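Local coordinates for beta sliding clamp (Caulobacter crescentus, PDB 5WCE), which forms a ring-shaped head-to-tail homodimer around DNA and probably tethers DNA polymerases and other proteins to it, conferring processivity, at residues L275-S287 with L305-V319. Residues are numbered along the deposited sequence; the frame is centred on the assembly and turned at random.
Sequences LFAKAVDRVATIS and LTVRNMEAGQAVEEV
Arg282 takes hold of Glu317 side-on, with one nitrogen for each carboxylate oxygen. Arg282 NE reaches the syn lone pair of Glu317 OE1 at 2.8 Å in an almost straight bond (172°). Arg282 NH2 meets Glu317 OE2 at 2.9 Å. The two planes lie only 24° apart, so this is a nearly flat, buried salt bridge. Glu317 gets there by an extended chain, CG anti to the backbone N (chi1 -180°), which brings Glu317 CD to 3.5 Å from Ala279 CB. The third nitrogen, NH1 of Arg282, donates a hydrogen bond to the backbone O of Lys87 of the second subunit. With an alanine here in place of Arg282, the buried Glu317 carboxylate would probably lose its charged mate, and the hydrogen bond to Lys87 O of the second subunit would go too.

At the far end Asn309 uses both halves of its amide: ND2 donates to Ile286 O at 2.8 Å, while OD1 accepts from the backbone N of Glu311, an Asx turn, and from that of Gly313, approached from opposite faces. Between these polar ends, Val283 sets CG2 3.7 Å from Val307 CG2, and Leu305 CD1 lies against Ala279 and Val280.

Helix 273-284 thus packs along the hairpin of strands 302-308 and 314-320, with helix 334-343 touching Val280 and strand 314-320 continuing its sheet antiparallel into the second subunit at the dimer interface.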
ATOM      1  N   LEU A 275     -18.577  12.961  16.121  1.00 27.80           N
ATOM      2  CA  LEU A 275     -19.790  12.156  16.003  1.00 28.47           C
ATOM      3  C   LEU A 275     -20.386  12.324  14.590  1.00 26.16           C
ATOM      4  O   LEU A 275     -20.767  11.360  13.937  1.00 25.20           O
ATOM      5  CB  LEU A 275     -20.805  12.485  17.072  1.00 30.88           C
ATOM      6  CG  LEU A 275     -22.181  11.832  16.843  1.00 34.72           C
ATOM      7  CD1 LEU A 275     -22.085  10.289  16.777  1.00 36.21           C
ATOM      8  CD2 LEU A 275     -23.181  12.318  17.868  1.00 36.74           C
ATOM      9  N   PHE A 276     -20.394  13.549  14.091  1.00 24.24           N
ATOM     10  CA  PHE A 276     -20.989  13.817  12.783  1.00 23.18           C
ATOM     11  C   PHE A 276     -20.204  13.132  11.672  1.00 23.03           C
ATOM     12  O   PHE A 276     -20.784  12.498  10.819  1.00 21.26           O
ATOM     13  CB  PHE A 276     -21.104  15.342  12.540  1.00 22.82           C
ATOM     14  CG  PHE A 276     -21.690  15.703  11.212  1.00 21.60           C
ATOM     15  CD1 PHE A 276     -23.043  15.591  10.992  1.00 22.25           C
ATOM     16  CD2 PHE A 276     -20.894  16.229  10.212  1.00 21.42           C
ATOM     17  CE1 PHE A 276     -23.592  15.967   9.771  1.00 20.94           C
ATOM     18  CE2 PHE A 276     -21.443  16.650   9.019  1.00 20.62           C
ATOM     19  CZ  PHE A 276     -22.799  16.474   8.787  1.00 21.09           C
ATOM     20  N   ALA A 277     -18.881  13.266  11.703  1.00 22.74           N
ATOM     21  CA  ALA A 277     -18.031  12.638  10.737  1.00 23.13           C
ATOM     22  C   ALA A 277     -18.232  11.095  10.725  1.00 24.22           C
ATOM     23  O   ALA A 277     -18.315  10.486   9.664  1.00 22.99           O
ATOM     24  CB  ALA A 277     -16.572  12.982  11.014  1.00 22.55           C
ATOM     25  N   LYS A 278     -18.343  10.493  11.911  1.00 25.63           N
ATOM     26  CA  LYS A 278     -18.572   9.047  11.997  1.00 26.39           C
ATOM     27  C   LYS A 278     -19.878   8.656  11.383  1.00 24.69           C
ATOM     28  O   LYS A 278     -19.947   7.630  10.697  1.00 24.08           O
ATOM     29  CB  LYS A 278     -18.453   8.527  13.437  1.00 28.80           C
ATOM     30  CG  LYS A 278     -16.996   8.396  13.825  1.00 31.67           C
ATOM     31  CD  LYS A 278     -16.858   8.132  15.304  1.00 35.57           C
ATOM     32  CE  LYS A 278     -15.389   8.001  15.661  1.00 38.00           C
ATOM     33  NZ  LYS A 278     -15.351   8.062  17.142  1.00 40.42           N
ATOM     34  N   ALA A 279     -20.895   9.494  11.583  1.00 23.59           N
ATOM     35  CA  ALA A 279     -22.208   9.254  11.001  1.00 22.73           C
ATOM     36  C   ALA A 279     -22.176   9.399   9.500  1.00 21.84           C
ATOM     37  O   ALA A 279     -22.701   8.538   8.822  1.00 22.10           O
ATOM     38  CB  ALA A 279     -23.268  10.149  11.609  1.00 22.65           C
ATOM     39  N   VAL A 280     -21.589  10.475   8.975  1.00 19.71           N
ATOM     40  CA  VAL A 280     -21.420  10.623   7.536  1.00 20.17           C
ATOM     41  C   VAL A 280     -20.694   9.416   6.931  1.00 21.51           C
ATOM     42  O   VAL A 280     -21.109   8.891   5.928  1.00 21.36           O
ATOM     43  CB  VAL A 280     -20.648  11.901   7.153  1.00 19.25           C
ATOM     44  CG1 VAL A 280     -20.401  11.961   5.645  1.00 19.56           C
ATOM     45  CG2 VAL A 280     -21.442  13.142   7.589  1.00 18.92           C
ATOM     46  N   ASP A 281     -19.574   9.042   7.530  1.00 22.98           N
ATOM     47  CA  ASP A 281     -18.803   7.899   7.089  1.00 25.77           C
ATOM     48  C   ASP A 281     -19.630   6.604   7.109  1.00 25.52           C
ATOM     49  O   ASP A 281     -19.612   5.840   6.127  1.00 25.83           O
ATOM     50  CB  ASP A 281     -17.558   7.798   7.972  1.00 28.11           C
ATOM     51  CG  ASP A 281     -16.564   6.767   7.484  1.00 32.56           C
ATOM     52  OD1 ASP A 281     -16.495   6.518   6.281  1.00 37.55           O
ATOM     53  OD2 ASP A 281     -15.885   6.187   8.343  1.00 34.53           O
ATOM     54  N   ARG A 282     -20.404   6.378   8.171  1.00 24.79           N
ATOM     55  CA  ARG A 282     -21.308   5.240   8.209  1.00 26.06           C
ATOM     56  C   ARG A 282     -22.297   5.180   7.056  1.00 26.26           C
ATOM     57  O   ARG A 282     -22.373   4.165   6.338  1.00 24.85           O
ATOM     58  CB  ARG A 282     -22.121   5.188   9.506  1.00 27.03           C
ATOM     59  CG  ARG A 282     -21.510   4.372  10.579  1.00 28.49           C
ATOM     60  CD  ARG A 282     -22.477   4.153  11.705  1.00 28.55           C
ATOM     61  NE  ARG A 282     -22.676   5.400  12.444  1.00 27.40           N
ATOM     62  CZ  ARG A 282     -21.847   5.908  13.353  1.00 27.20           C
ATOM     63  NH1 ARG A 282     -20.712   5.296  13.674  1.00 27.87           N
ATOM     64  NH2 ARG A 282     -22.176   7.055  13.949  1.00 27.16           N
ATOM     65  N   VAL A 283     -23.085   6.257   6.887  1.00 25.28           N
ATOM     66  CA  VAL A 283     -24.148   6.232   5.878  1.00 25.91           C
ATOM     67  C   VAL A 283     -23.571   6.164   4.468  1.00 27.00           C
ATOM     68  O   VAL A 283     -24.200   5.566   3.597  1.00 29.52           O
ATOM     69  CB  VAL A 283     -25.143   7.383   6.028  1.00 24.97           C
ATOM     70  CG1 VAL A 283     -25.905   7.246   7.333  1.00 25.93           C
ATOM     71  CG2 VAL A 283     -24.490   8.734   5.928  1.00 23.82           C
ATOM     72  N   ALA A 284     -22.378   6.714   4.258  1.00 26.33           N
ATOM     73  CA  ALA A 284     -21.721   6.658   2.946  1.00 28.01           C
ATOM     74  C   ALA A 284     -21.207   5.250   2.543  1.00 29.85           C
ATOM     75  O   ALA A 284     -21.000   4.979   1.369  1.00 29.09           O
ATOM     76  CB  ALA A 284     -20.570   7.647   2.886  1.00 27.09           C
ATOM     77  N   THR A 285     -21.011   4.406   3.541  1.00 31.25           N
ATOM     78  CA  THR A 285     -20.693   3.018   3.341  1.00 35.31           C
ATOM     79  C   THR A 285     -21.613   2.224   2.488  1.00 37.64           C
ATOM     80  O   THR A 285     -21.164   1.169   2.012  1.00 36.36           O
ATOM     81  CB  THR A 285     -20.678   2.236   4.658  1.00 35.93           C
ATOM     82  OG1 THR A 285     -19.858   2.946   5.577  1.00 39.14           O
ATOM     83  CG2 THR A 285     -20.035   0.870   4.495  1.00 39.92           C
ATOM     84  N   ILE A 286     -22.877   2.593   2.337  1.00 38.48           N
ATOM     85  CA  ILE A 286     -23.725   1.744   1.444  1.00 41.52           C
ATOM     86  C   ILE A 286     -23.294   1.884  -0.023  1.00 42.01           C
ATOM     87  O   ILE A 286     -23.784   1.096  -0.824  1.00 41.98           O
ATOM     88  CB  ILE A 286     -25.295   1.863   1.485  1.00 43.24           C
ATOM     89  CG1 ILE A 286     -25.742   3.265   1.513  1.00 43.02           C
ATOM     90  CG2 ILE A 286     -25.977   0.971   2.544  1.00 45.77           C
ATOM     91  CD1 ILE A 286     -25.185   4.125   0.448  1.00 42.08           C
ATOM     92  N   SER A 287     -22.437   2.852  -0.389  1.00 41.31           N
ATOM     93  CA  SER A 287     -22.032   3.020  -1.776  1.00 45.00           C
ATOM     94  C   SER A 287     -20.541   2.633  -1.888  1.00 46.07           C
ATOM     95  O   SER A 287     -19.692   3.102  -1.115  1.00 43.25           O
ATOM     96  CB  SER A 287     -22.322   4.472  -2.261  1.00 44.85           C
ATOM     97  OG  SER A 287     -21.671   4.724  -3.469  1.00 45.94           O
ATOM     98  N   LEU A 305     -29.200  12.355   8.057  1.00 19.45           N
ATOM     99  CA  LEU A 305     -28.349  12.053   6.930  1.00 20.92           C
ATOM    100  C   LEU A 305     -28.916  10.910   6.129  1.00 23.15           C
ATOM    101  O   LEU A 305     -29.238   9.861   6.705  1.00 23.10           O
ATOM    102  CB  LEU A 305     -26.929  11.672   7.412  1.00 22.01           C
ATOM    103  CG  LEU A 305     -26.166  12.743   8.184  1.00 22.78           C
ATOM    104  CD1 LEU A 305     -24.963  12.063   8.882  1.00 23.76           C
ATOM    105  CD2 LEU A 305     -25.765  13.870   7.230  1.00 22.71           C
ATOM    106  N   THR A 306     -28.994  11.068   4.800  1.00 23.61           N
ATOM    107  CA  THR A 306     -29.373   9.954   3.905  1.00 25.07           C
ATOM    108  C   THR A 306     -28.369   9.770   2.754  1.00 26.12           C
ATOM    109  O   THR A 306     -27.985  10.743   2.116  1.00 24.50           O
ATOM    110  CB  THR A 306     -30.779  10.158   3.350  1.00 25.90           C
ATOM    111  OG1 THR A 306     -31.685  10.293   4.421  1.00 25.77           O
ATOM    112  CG2 THR A 306     -31.200   9.000   2.489  1.00 28.09           C
ATOM    113  N   VAL A 307     -27.944   8.524   2.504  1.00 26.97           N
ATOM    114  CA  VAL A 307     -27.162   8.136   1.320  1.00 28.08           C
ATOM    115  C   VAL A 307     -27.907   6.993   0.639  1.00 30.57           C
ATOM    116  O   VAL A 307     -28.561   6.177   1.314  1.00 30.48           O
ATOM    117  CB  VAL A 307     -25.725   7.693   1.667  1.00 28.26           C
ATOM    118  CG1 VAL A 307     -24.895   7.195   0.444  1.00 29.10           C
ATOM    119  CG2 VAL A 307     -24.947   8.817   2.272  1.00 27.50           C
ATOM    120  N   ARG A 308     -27.902   7.003  -0.697  1.00 33.04           N
ATOM    121  CA  ARG A 308     -28.433   5.946  -1.533  1.00 36.68           C
ATOM    122  C   ARG A 308     -27.353   5.563  -2.544  1.00 38.55           C
ATOM    123  O   ARG A 308     -26.553   6.395  -2.947  1.00 37.85           O
ATOM    124  CB  ARG A 308     -29.703   6.359  -2.257  1.00 39.63           C
ATOM    125  CG  ARG A 308     -30.835   6.737  -1.292  1.00 40.69           C
ATOM    126  CD  ARG A 308     -32.201   6.873  -1.960  1.00 43.48           C
ATOM    127  NE  ARG A 308     -33.145   5.787  -1.642  0.50 44.31           N
ATOM    128  CZ  ARG A 308     -33.138   4.556  -2.175  0.50 45.50           C
ATOM    129  NH1 ARG A 308     -32.231   4.159  -3.063  0.50 46.81           N
ATOM    130  NH2 ARG A 308     -34.060   3.694  -1.799  0.50 45.58           N
ATOM    131  N   ASN A 309     -27.289   4.286  -2.896  1.00 38.83           N
ATOM    132  CA  ASN A 309     -26.396   3.862  -3.954  1.00 40.21           C
ATOM    133  C   ASN A 309     -27.225   3.629  -5.219  1.00 44.56           C
ATOM    134  O   ASN A 309     -28.470   3.766  -5.209  1.00 44.97           O
ATOM    135  CB  ASN A 309     -25.567   2.626  -3.529  1.00 39.46           C
ATOM    136  CG  ASN A 309     -26.410   1.372  -3.290  1.00 38.94           C
ATOM    137  OD1 ASN A 309     -27.557   1.251  -3.760  1.00 37.93           O
ATOM    138  ND2 ASN A 309     -25.844   0.429  -2.577  1.00 38.81           N
ATOM    139  N   MET A 310     -26.518   3.234  -6.279  1.00 48.20           N
ATOM    140  CA  MET A 310     -27.127   2.981  -7.567  1.00 52.67           C
ATOM    141  C   MET A 310     -27.650   1.545  -7.745  1.00 52.73           C
ATOM    142  O   MET A 310     -27.823   1.106  -8.878  1.00 53.99           O
ATOM    143  CB  MET A 310     -26.087   3.319  -8.664  1.00 57.92           C
ATOM    144  CG  MET A 310     -25.867   4.821  -8.811  1.00 60.52           C
ATOM    145  SD  MET A 310     -24.717   5.164 -10.151  1.00 68.48           S
ATOM    146  CE  MET A 310     -25.456   4.458 -11.631  1.00 68.19           C
ATOM    147  N   GLU A 311     -27.869   0.814  -6.651  1.00 49.86           N
ATOM    148  CA  GLU A 311     -28.355  -0.576  -6.695  1.00 49.72           C
ATOM    149  C   GLU A 311     -29.362  -0.774  -5.571  1.00 48.37           C
ATOM    150  O   GLU A 311     -29.337  -1.799  -4.903  1.00 50.64           O
ATOM    151  CB  GLU A 311     -27.156  -1.582  -6.573  1.00 49.45           C
ATOM    152  CG  GLU A 311     -26.023  -1.346  -7.575  0.50 48.56           C
ATOM    153  CD  GLU A 311     -24.771  -2.128  -7.263  0.50 48.36           C
ATOM    154  OE1 GLU A 311     -23.767  -1.490  -6.894  0.50 46.62           O
ATOM    155  OE2 GLU A 311     -24.788  -3.369  -7.380  0.50 48.93           O
ATOM    156  N   ALA A 312     -30.250   0.205  -5.381  1.00 45.67           N
ATOM    157  CA  ALA A 312     -31.381   0.158  -4.408  1.00 45.00           C
ATOM    158  C   ALA A 312     -31.061   0.270  -2.873  1.00 42.38           C
ATOM    159  O   ALA A 312     -31.964   0.293  -2.056  1.00 44.66           O
ATOM    160  CB  ALA A 312     -32.255  -1.072  -4.689  1.00 47.60           C
ATOM    161  N   GLY A 313     -29.801   0.389  -2.482  1.00 40.59           N
ATOM    162  CA  GLY A 313     -29.467   0.448  -1.068  1.00 39.39           C
ATOM    163  C   GLY A 313     -29.647   1.828  -0.481  1.00 36.74           C
ATOM    164  O   GLY A 313     -29.295   2.800  -1.120  1.00 35.95           O
ATOM    165  N   GLN A 314     -30.148   1.898   0.746  1.00 35.31           N
ATOM    166  CA  GLN A 314     -30.326   3.156   1.495  1.00 34.63           C
ATOM    167  C   GLN A 314     -29.642   3.102   2.882  1.00 32.71           C
ATOM    168  O   GLN A 314     -29.614   2.040   3.516  1.00 31.12           O
ATOM    169  CB  GLN A 314     -31.812   3.363   1.735  1.00 37.39           C
ATOM    170  CG  GLN A 314     -32.146   4.674   2.390  1.00 38.78           C
ATOM    171  CD  GLN A 314     -33.628   4.767   2.769  1.00 42.90           C
ATOM    172  OE1 GLN A 314     -34.487   4.525   1.934  1.00 52.43           O
ATOM    173  NE2 GLN A 314     -33.932   5.145   4.029  1.00 43.75           N
ATOM    174  N   ALA A 315     -29.134   4.252   3.346  1.00 29.34           N
ATOM    175  CA  ALA A 315     -28.634   4.415   4.719  1.00 28.69           C
ATOM    176  C   ALA A 315     -29.058   5.730   5.300  1.00 28.30           C
ATOM    177  O   ALA A 315     -28.830   6.791   4.664  1.00 27.57           O
ATOM    178  CB  ALA A 315     -27.131   4.336   4.732  1.00 29.24           C
ATOM    179  N   VAL A 316     -29.668   5.694   6.487  1.00 27.82           N
ATOM    180  CA  VAL A 316     -30.071   6.886   7.225  1.00 27.27           C
ATOM    181  C   VAL A 316     -29.492   6.926   8.631  1.00 27.03           C
ATOM    182  O   VAL A 316     -29.536   5.900   9.345  1.00 26.17           O
ATOM    183  CB  VAL A 316     -31.584   6.923   7.335  1.00 28.47           C
ATOM    184  CG1 VAL A 316     -32.103   8.187   7.989  1.00 27.87           C
ATOM    185  CG2 VAL A 316     -32.160   6.805   5.949  1.00 30.55           C
ATOM    186  N   GLU A 317     -29.059   8.117   9.062  1.00 25.28           N
ATOM    187  CA  GLU A 317     -28.686   8.342  10.464  1.00 25.63           C
ATOM    188  C   GLU A 317     -29.069   9.719  10.947  1.00 26.04           C
ATOM    189  O   GLU A 317     -28.841  10.708  10.222  1.00 24.04           O
ATOM    190  CB  GLU A 317     -27.183   8.072  10.703  1.00 25.62           C
ATOM    191  CG  GLU A 317     -26.739   8.276  12.133  1.00 25.95           C
ATOM    192  CD  GLU A 317     -25.449   7.586  12.473  1.00 28.26           C
ATOM    193  OE1 GLU A 317     -24.925   6.801  11.651  1.00 28.67           O
ATOM    194  OE2 GLU A 317     -24.947   7.803  13.604  1.00 29.12           O
ATOM    195  N   GLU A 318     -29.658   9.788  12.155  1.00 26.46           N
ATOM    196  CA  GLU A 318     -29.963  11.092  12.792  1.00 25.93           C
ATOM    197  C   GLU A 318     -28.832  11.485  13.725  1.00 23.94           C
ATOM    198  O   GLU A 318     -28.285  10.655  14.458  1.00 23.31           O
ATOM    199  CB  GLU A 318     -31.251  11.049  13.571  1.00 29.20           C
ATOM    200  CG  GLU A 318     -32.422  10.551  12.750  1.00 32.86           C
ATOM    201  CD  GLU A 318     -33.694  10.339  13.559  1.00 36.57           C
ATOM    202  OE1 GLU A 318     -33.629  10.282  14.808  1.00 39.68           O
ATOM    203  OE2 GLU A 318     -34.759  10.216  12.915  1.00 39.75           O
ATOM    204  N   VAL A 319     -28.454  12.753  13.648  1.00 23.41           N
ATOM    205  CA  VAL A 319     -27.415  13.342  14.514  1.00 23.20           C
ATOM    206  C   VAL A 319     -28.005  14.595  15.163  1.00 22.48           C
ATOM    207  O   VAL A 319     -28.548  15.464  14.474  1.00 20.33           O
ATOM    208  CB  VAL A 319     -26.157  13.727  13.724  1.00 24.07           C
ATOM    209  CG1 VAL A 319     -25.132  14.338  14.689  1.00 24.28           C
ATOM    210  CG2 VAL A 319     -25.568  12.498  13.022  1.00 25.04           C
TER